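Local coordinates for protein choline dehydrogenase and related flavoproteins (Aspergillus oryzae, PDB 3Q9T) that acts as a formate oxidase of the glucose-methanol-choline oxidoreductase family, carrying 8-formyl-FAD at its catalytic site, at residues V33-G39 / I221-V227; G41-D45 / F212-K216. All coordinates share one frame; numbering follows the deposited sequence.

Contact 1: residues V33-G39 / I221-V227; sequences VLIVEAG and ITIVPEV. With FAY ([(2R,3S,4R,5R)-5-(6-amino-9H-purin-9-yl)-3,4-dihydroxytetrahydrofuran-2-yl]methyl (2R,3S,4S)-5-(8-formyl-7-methyl-2,4-dioxo-3,4-dihydrobenzo[g]pteridin-10(2H)-yl)-2,3,4-trihydroxypentyl dihydrogen diphosphate), chain D.
Ile35 lays its CD1 against CG2 of Ile221 at 3.6 Å, while its neighbour across the strands, Ile223, runs beside it with CG1 4.1 Å from the same CD1. With CG1 beside the backbone N (chi1 -52°), Ile35 sends this methyl back toward Ile221, and Ala22 and Asn19 of helix 16-25 close over the same face. Branched aliphatic residues suit such a place: they favour an extended backbone and fill the room between sheet and helix. On the reverse face Leu34 CD1 reaches Val224 CG2 at 3.7 Å, with Phe256 packing on Leu34 and Val36. Backbone bonds run between strands 33-36 and 221-224 in parallel register, from Thr222 N to Val33 O, Ile35 N to Thr222 O and Val224 N to Ile35 O; the next, Glu37 N to Val224 O, is weak.

The fold is the Rossmann-type FAD domain, and Glu37 stands just beyond the second strand, where such domains commonly place an acid for the adenosine ribose. Its bent chain (chi2 55°) turns the carboxylate so that O3B of the cofactor donates to OE1 and O2B to OE2, each at 2.7 Å. Gly39 N also donates to OE2, on the anti side, steadying the group. Ala38, small enough to lie by adenine, sets CB 3.4 Å from N3A.

Strand 221-224 is the outermost strand of the sheet within this chain, and Thr222 and Ile223 on it are partly open to solvent. Beyond it Glu226, whose backbone takes the left-handed helical conformation, gives its N-H to Gly39 O from above the carbonyl plane, and Val227 N bonds almost straight (178°) to Glu37 O. The carboxylate of Glu226 meets solvent, where one water donates to its OE1 and to Ala38 O.

Contact 2: residues G41-D45 / F212-K216; sequences GNPED and FLFVK
Pro43 slides its ring obliquely past that of Phe212, CG coming 3.6 Å from CD1, the two side chains running in opposite directions. A proline serves here because its rigid ring offers a compact apolar surface and suits the start of the short 3-10 segment 43-45, whose turn is closed by Asp45 N bonding to Asn42 O. The phenyl ring is swung between its own backbone N and carbonyl carbon (chi1 49°), which brings it up against both Pro43 and the next residue, Glu44. There the methylene CG of Glu44 lies near CE2. The acid continues toward solvent, where the exposed Lys216 lies close by; Glu44 OE1 and Lys216 NZ make only a long salt bridge of 3.8 Å, and since Glu44 has two conformers, the placing of its carboxylate and the details of this pairing are doubtful.

Pro43 also touches Thr89 and Leu90, and Phe212 touches Ser95. This is loop-to-loop packing, in which the loop after the second strand of the Rossmann-type FAD fold meets the loop that leads into strand 221-224, with the side chain of Pro43 about 9 Å from the cofactor.

Overall arrangement
From the N terminus, the chain leaves strand 33-36, passes the cofactor ribose and enters the loop 41-45 ahead of helix 47-50. After a long excursion it returns through 212-216, which closes contact 2, and then through 221-227, which closes contact 1. Contact 2 thus lies wholly within the larger loop of contact 1, the two nesting without crossing. Their centres are about 11 Å apart and they touch directly: Val215 CG1 packs on Ile35 CD1 at 3.7 Å, and Pro225 CB approaches Gly41 N. Contact 1 ties an edge strand onto the parallel sheet, while contact 2 joins the loop that follows strand 33-36 to the loop that precedes strand 221-224.

Contact 1: residues V33-G39 / I221-V227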
loop_
_atom_site.group_PDB
_atom_site.type_symbol
_atom_site.label_atom_id
_atom_site.label_comp_id
_atom_site.label_asym_id
_atom_site.label_seq_id
_atom_site.Cartn_x
_atom_site.Cartn_y
_atom_site.Cartn_z
ATOM N N VAL A 33 -30.611 13.796 27.986
ATOM C CA VAL A 33 -29.435 13.593 27.148
ATOM C C VAL A 33 -29.758 12.596 26.035
ATOM O O VAL A 33 -30.318 11.505 26.283
ATOM C CB VAL A 33 -28.232 13.052 27.986
ATOM C CG1 VAL A 33 -26.943 12.963 27.145
ATOM C CG2 VAL A 33 -27.998 13.905 29.226
ATOM N N LEU A 34 -29.407 12.970 24.809
ATOM C CA LEU A 34 -29.516 12.052 23.676
ATOM C C LEU A 34 -28.128 11.636 23.214
ATOM O O LEU A 34 -27.240 12.473 23.113
ATOM C CB LEU A 34 -30.258 12.705 22.502
ATOM C CG LEU A 34 -30.112 12.010 21.136
ATOM C CD1 LEU A 34 -30.958 10.738 21.071
ATOM C CD2 LEU A 34 -30.491 12.956 20.009
ATOM N N ILE A 35 -27.947 10.342 22.943
ATOM C CA ILE A 35 -26.756 9.854 22.251
ATOM C C ILE A 35 -27.093 9.216 20.894
ATOM O O ILE A 35 -27.803 8.223 20.837
ATOM C CB ILE A 35 -25.995 8.799 23.086
ATOM C CG1 ILE A 35 -25.721 9.324 24.495
ATOM C CG2 ILE A 35 -24.690 8.421 22.386
ATOM C CD1 ILE A 35 -25.287 8.250 25.476
ATOM N N VAL A 36 -26.571 9.782 19.809
ATOM C CA VAL A 36 -26.636 9.123 18.500
ATOM C C VAL A 36 -25.327 8.393 18.207
ATOM O O VAL A 36 -24.245 8.868 18.545
ATOM C CB VAL A 36 -27.000 10.093 17.341
ATOM C CG1 VAL A 36 -28.408 10.662 17.534
ATOM C CG2 VAL A 36 -25.978 11.204 17.199
ATOM N N GLU A 37 -25.446 7.220 17.592
ATOM C CA GLU A 37 -24.337 6.288 17.436
ATOM C C GLU A 37 -24.608 5.409 16.227
ATOM O O GLU A 37 -25.711 4.875 16.088
ATOM C CB GLU A 37 -24.223 5.399 18.672
ATOM C CG GLU A 37 -23.318 4.207 18.505
ATOM C CD GLU A 37 -21.918 4.599 18.058
ATOM O OE1 GLU A 37 -21.398 5.623 18.541
ATOM O OE2 GLU A 37 -21.346 3.891 17.211
ATOM N N ALA A 38 -23.600 5.268 15.367
ATOM C CA ALA A 38 -23.703 4.452 14.151
ATOM C C ALA A 38 -23.814 2.944 14.421
ATOM O O ALA A 38 -24.514 2.239 13.705
ATOM C CB ALA A 38 -22.523 4.742 13.218
ATOM N N GLY A 39 -23.123 2.463 15.453
ATOM C CA GLY A 39 -23.088 1.045 15.772
ATOM C C GLY A 39 -24.240 0.544 16.635
ATOM O O GLY A 39 -25.191 1.281 16.905
ATOM N N ILE A 221 -31.135 9.388 29.749
ATOM C CA ILE A 221 -30.354 9.256 28.525
ATOM C C ILE A 221 -31.135 8.480 27.489
ATOM O O ILE A 221 -31.506 7.332 27.724
ATOM C CB ILE A 221 -29.008 8.526 28.748
ATOM C CG1 ILE A 221 -28.168 9.266 29.792
ATOM C CG2 ILE A 221 -28.265 8.412 27.427
ATOM C CD1 ILE A 221 -26.816 8.642 30.075
ATOM N N THR A 222 -31.403 9.113 26.352
ATOM C CA THR A 222 -31.986 8.392 25.229
ATOM C C THR A 222 -30.859 7.899 24.330
ATOM O O THR A 222 -30.027 8.680 23.856
ATOM C CB THR A 222 -33.005 9.242 24.421
ATOM O OG1 THR A 222 -34.089 9.634 25.272
ATOM C CG2 THR A 222 -33.579 8.435 23.255
ATOM N N ILE A 223 -30.803 6.591 24.120
ATOM C CA ILE A 223 -29.795 6.071 23.214
ATOM C C ILE A 223 -30.358 5.616 21.866
ATOM O O ILE A 223 -31.141 4.665 21.783
ATOM C CB ILE A 223 -28.932 4.981 23.860
ATOM C CG1 ILE A 223 -28.323 5.520 25.158
ATOM C CG2 ILE A 223 -27.824 4.585 22.903
ATOM C CD1 ILE A 223 -27.701 4.462 26.053
ATOM N N VAL A 224 -29.935 6.307 20.814
ATOM C CA VAL A 224 -30.327 5.957 19.447
ATOM C C VAL A 224 -29.117 5.410 18.685
ATOM O O VAL A 224 -28.290 6.173 18.185
ATOM C CB VAL A 224 -30.930 7.159 18.706
ATOM C CG1 VAL A 224 -31.256 6.802 17.253
ATOM C CG2 VAL A 224 -32.175 7.649 19.432
ATOM N N PRO A 225 -28.991 4.077 18.652
ATOM C CA PRO A 225 -27.938 3.342 17.957
ATOM C C PRO A 225 -28.334 3.114 16.501
ATOM O O PRO A 225 -29.464 3.431 16.122
ATOM C CB PRO A 225 -27.932 2.003 18.691
ATOM C CG PRO A 225 -29.381 1.795 19.081
ATOM C CD PRO A 225 -29.921 3.178 19.366
ATOM N N GLU A 226 -27.425 2.564 15.701
ATOM C CA GLU A 226 -27.716 2.256 14.296
ATOM C C GLU A 226 -28.179 3.464 13.487
ATOM O O GLU A 226 -29.036 3.315 12.629
ATOM C CB GLU A 226 -28.802 1.190 14.169
ATOM C CG GLU A 226 -28.652 0.007 15.086
ATOM C CD GLU A 226 -28.028 -1.166 14.397
ATOM O OE1 GLU A 226 -27.117 -0.946 13.568
ATOM O OE2 GLU A 226 -28.459 -2.306 14.676
ATOM N N VAL A 227 -27.626 4.649 13.743
ATOM C CA VAL A 227 -27.933 5.808 12.914
ATOM C C VAL A 227 -26.640 6.471 12.494
ATOM O O VAL A 227 -25.711 6.594 13.286
ATOM C CB VAL A 227 -28.837 6.846 13.624
ATOM C CG1 VAL A 227 -30.196 6.240 13.964
ATOM C CG2 VAL A 227 -28.148 7.412 14.876
HETATM P P FAY D . -12.724 8.534 21.010
HETATM N N1 FAY D . -5.627 3.161 23.831
HETATM C C2 FAY D . -5.187 2.717 25.077
HETATM O O2 FAY D . -5.112 3.499 26.017
HETATM N N3 FAY D . -5.290 1.379 25.396
HETATM C C4 FAY D . -5.257 0.456 24.380
HETATM O O4 FAY D . -4.625 -0.598 24.584
HETATM N N5 FAY D . -5.683 -0.017 22.081
HETATM C C6 FAY D . -6.586 -0.670 20.012
HETATM C C7 FAY D . -7.353 -0.420 18.888
HETATM C C8 FAY D . -7.913 0.849 18.705
HETATM O O8 FAY D . -9.538 2.051 17.520
HETATM C C9 FAY D . -7.794 1.808 19.720
HETATM P PA FAY D . -14.210 6.612 19.560
HETATM C "C1'" FAY D . -7.338 3.978 21.649
HETATM C C10 FAY D . -5.859 2.258 22.820
HETATM N N10 FAY D . -6.658 2.609 21.729
HETATM N N1A FAY D . -22.394 8.605 12.585
HETATM O O1A FAY D . -13.887 5.869 18.306
HETATM C C1B FAY D . -19.173 6.916 16.372
HETATM O O1P FAY D . -13.851 8.874 21.955
HETATM C "C2'" FAY D . -8.663 4.012 22.445
HETATM O "O2'" FAY D . -9.356 2.853 22.148
HETATM C C2A FAY D . -22.741 8.086 13.818
HETATM O O2A FAY D . -14.045 5.802 20.809
HETATM C C2B FAY D . -18.300 5.674 16.350
HETATM O O2B FAY D . -19.014 4.495 16.024
HETATM O O2P FAY D . -11.938 9.775 20.628
HETATM C "C3'" FAY D . -9.649 5.224 22.383
HETATM O "O3'" FAY D . -11.034 4.890 22.356
HETATM N N3A FAY D . -21.762 7.680 14.710
HETATM C C3B FAY D . -17.802 5.635 17.778
HETATM O O3B FAY D . -18.785 5.028 18.580
HETATM O O3P FAY D . -13.323 7.934 19.640
HETATM C "C4'" FAY D . -9.406 6.205 21.262
HETATM O "O4'" FAY D . -8.018 6.518 21.317
HETATM C C4A FAY D . -20.453 7.800 14.371
HETATM C C4B FAY D . -17.746 7.089 18.178
HETATM O O4B FAY D . -18.486 7.812 17.210
HETATM C C4X FAY D . -5.540 0.912 23.079
HETATM C "C5'" FAY D . -10.296 7.461 21.425
HETATM O "O5'" FAY D . -11.721 7.363 21.568
HETATM C C5A FAY D . -20.084 8.330 13.137
HETATM C C5B FAY D . -16.316 7.586 18.259
HETATM O O5B FAY D . -15.758 7.101 19.456
HETATM C C5X FAY D . -6.293 0.358 20.904
HETATM C C6A FAY D . -21.062 8.732 12.230
HETATM N N6A FAY D . -20.711 9.148 11.005
HETATM N N7A FAY D . -18.737 8.336 13.073
HETATM C C7M FAY D . -7.396 -1.474 17.808
HETATM C C8A FAY D . -18.238 7.840 14.226
HETATM C C8M FAY D . -9.021 0.976 17.732
HETATM C C9A FAY D . -6.946 1.598 20.805
HETATM N N9A FAY D . -19.286 7.500 15.030
HETATM O O HOH W 1 -24.587 0.103 11.920
#

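Contact 2: residues G41-D45 / F212-K216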
loop_
_atom_site.group_PDB
_atom_site.type_symbol
_atom_site.label_atom_id
_atom_site.label_comp_id
_atom_site.label_asym_id
_atom_site.label_seq_id
_atom_site.Cartn_x
_atom_site.Cartn_y
_atom_site.Cartn_z
ATOM N N GLY A 41 -26.324 -0.936 19.993
ATOM C CA GLY A 41 -26.575 -0.289 21.262
ATOM C C GLY A 41 -26.323 -1.192 22.446
ATOM O O GLY A 41 -26.304 -0.720 23.579
ATOM N N ASN A 42 -26.134 -2.486 22.185
ATOM C CA ASN A 42 -26.002 -3.485 23.243
ATOM C C ASN A 42 -24.665 -4.244 23.229
ATOM O O ASN A 42 -24.654 -5.476 23.144
ATOM C CB ASN A 42 -27.139 -4.505 23.127
ATOM C CG ASN A 42 -27.120 -5.237 21.788
ATOM O OD1 ASN A 42 -26.685 -4.678 20.785
ATOM N ND2 ASN A 42 -27.584 -6.489 21.770
ATOM N N PRO A 43 -23.539 -3.520 23.301
ATOM C CA PRO A 43 -22.224 -4.190 23.303
ATOM C C PRO A 43 -22.057 -5.199 24.429
ATOM O O PRO A 43 -21.414 -6.221 24.205
ATOM C CB PRO A 43 -21.231 -3.036 23.509
ATOM C CG PRO A 43 -22.047 -1.908 24.074
ATOM C CD PRO A 43 -23.405 -2.056 23.407
ATOM N N GLU A 44 -22.610 -4.921 25.612
ATOM C CA GLU A 44 -22.451 -5.837 26.738
ATOM C C GLU A 44 -23.039 -7.210 26.437
ATOM O O GLU A 44 -22.715 -8.175 27.105
ATOM C CB GLU A 44 -23.044 -5.262 28.034
ATOM C CG GLU A 44 -22.304 -4.044 28.565
ATOM C CD GLU A 44 -22.936 -3.472 29.824
ATOM O OE1 GLU A 44 -22.787 -4.074 30.908
ATOM O OE2 GLU A 44 -23.587 -2.415 29.726
ATOM N N ASP A 45 -23.881 -7.300 25.408
ATOM C CA ASP A 45 -24.447 -8.586 24.996
ATOM C C ASP A 45 -23.566 -9.369 24.006
ATOM O O ASP A 45 -23.940 -10.466 23.584
ATOM C CB ASP A 45 -25.814 -8.387 24.344
ATOM C CG ASP A 45 -26.875 -7.946 25.323
ATOM O OD1 ASP A 45 -26.669 -8.082 26.557
ATOM O OD2 ASP A 45 -27.929 -7.477 24.840
ATOM N N PHE A 212 -19.416 2.366 27.526
ATOM C CA PHE A 212 -20.856 2.087 27.625
ATOM C C PHE A 212 -21.314 1.914 29.078
ATOM O O PHE A 212 -22.502 2.011 29.382
ATOM C CB PHE A 212 -21.228 0.850 26.810
ATOM C CG PHE A 212 -20.331 -0.330 27.062
ATOM C CD1 PHE A 212 -19.394 -0.718 26.114
ATOM C CD2 PHE A 212 -20.416 -1.042 28.248
ATOM C CE1 PHE A 212 -18.565 -1.807 26.340
ATOM C CE2 PHE A 212 -19.578 -2.125 28.493
ATOM C CZ PHE A 212 -18.656 -2.510 27.539
ATOM N N LEU A 213 -20.356 1.648 29.957
ATOM C CA LEU A 213 -20.595 1.542 31.390
ATOM C C LEU A 213 -21.028 2.875 32.022
ATOM O O LEU A 213 -21.539 2.898 33.149
ATOM C CB LEU A 213 -19.300 1.069 32.063
ATOM C CG LEU A 213 -19.157 -0.374 32.574
ATOM C CD1 LEU A 213 -20.128 -1.340 31.910
ATOM C CD2 LEU A 213 -17.713 -0.856 32.460
ATOM N N PHE A 214 -20.766 3.981 31.323
ATOM C CA PHE A 214 -21.153 5.308 31.781
ATOM C C PHE A 214 -22.644 5.603 31.570
ATOM O O PHE A 214 -23.216 6.461 32.254
ATOM C CB PHE A 214 -20.385 6.371 30.995
ATOM C CG PHE A 214 -19.203 6.935 31.710
ATOM C CD1 PHE A 214 -19.366 7.917 32.679
ATOM C CD2 PHE A 214 -17.917 6.517 31.389
ATOM C CE1 PHE A 214 -18.264 8.467 33.339
ATOM C CE2 PHE A 214 -16.809 7.062 32.045
ATOM C CZ PHE A 214 -16.981 8.038 33.018
ATOM N N VAL A 215 -23.271 4.934 30.607
ATOM C CA VAL A 215 -24.563 5.428 30.104
ATOM C C VAL A 215 -25.749 4.474 30.215
ATOM O O VAL A 215 -26.812 4.724 29.633
ATOM C CB VAL A 215 -24.453 5.905 28.640
ATOM C CG1 VAL A 215 -23.507 7.080 28.543
ATOM C CG2 VAL A 215 -24.012 4.757 27.732
ATOM N N LYS A 216 -25.581 3.392 30.963
ATOM C CA LYS A 216 -26.678 2.449 31.165
ATOM C C LYS A 216 -27.445 2.753 32.462
ATOM O O LYS A 216 -26.961 3.482 33.334
ATOM C CB LYS A 216 -26.160 1.006 31.131
ATOM C CG LYS A 216 -24.928 0.760 32.021
ATOM C CD LYS A 216 -24.217 -0.558 31.680
ATOM C CE LYS A 216 -24.858 -1.778 32.350
ATOM N NZ LYS A 216 -24.313 -1.999 33.722
#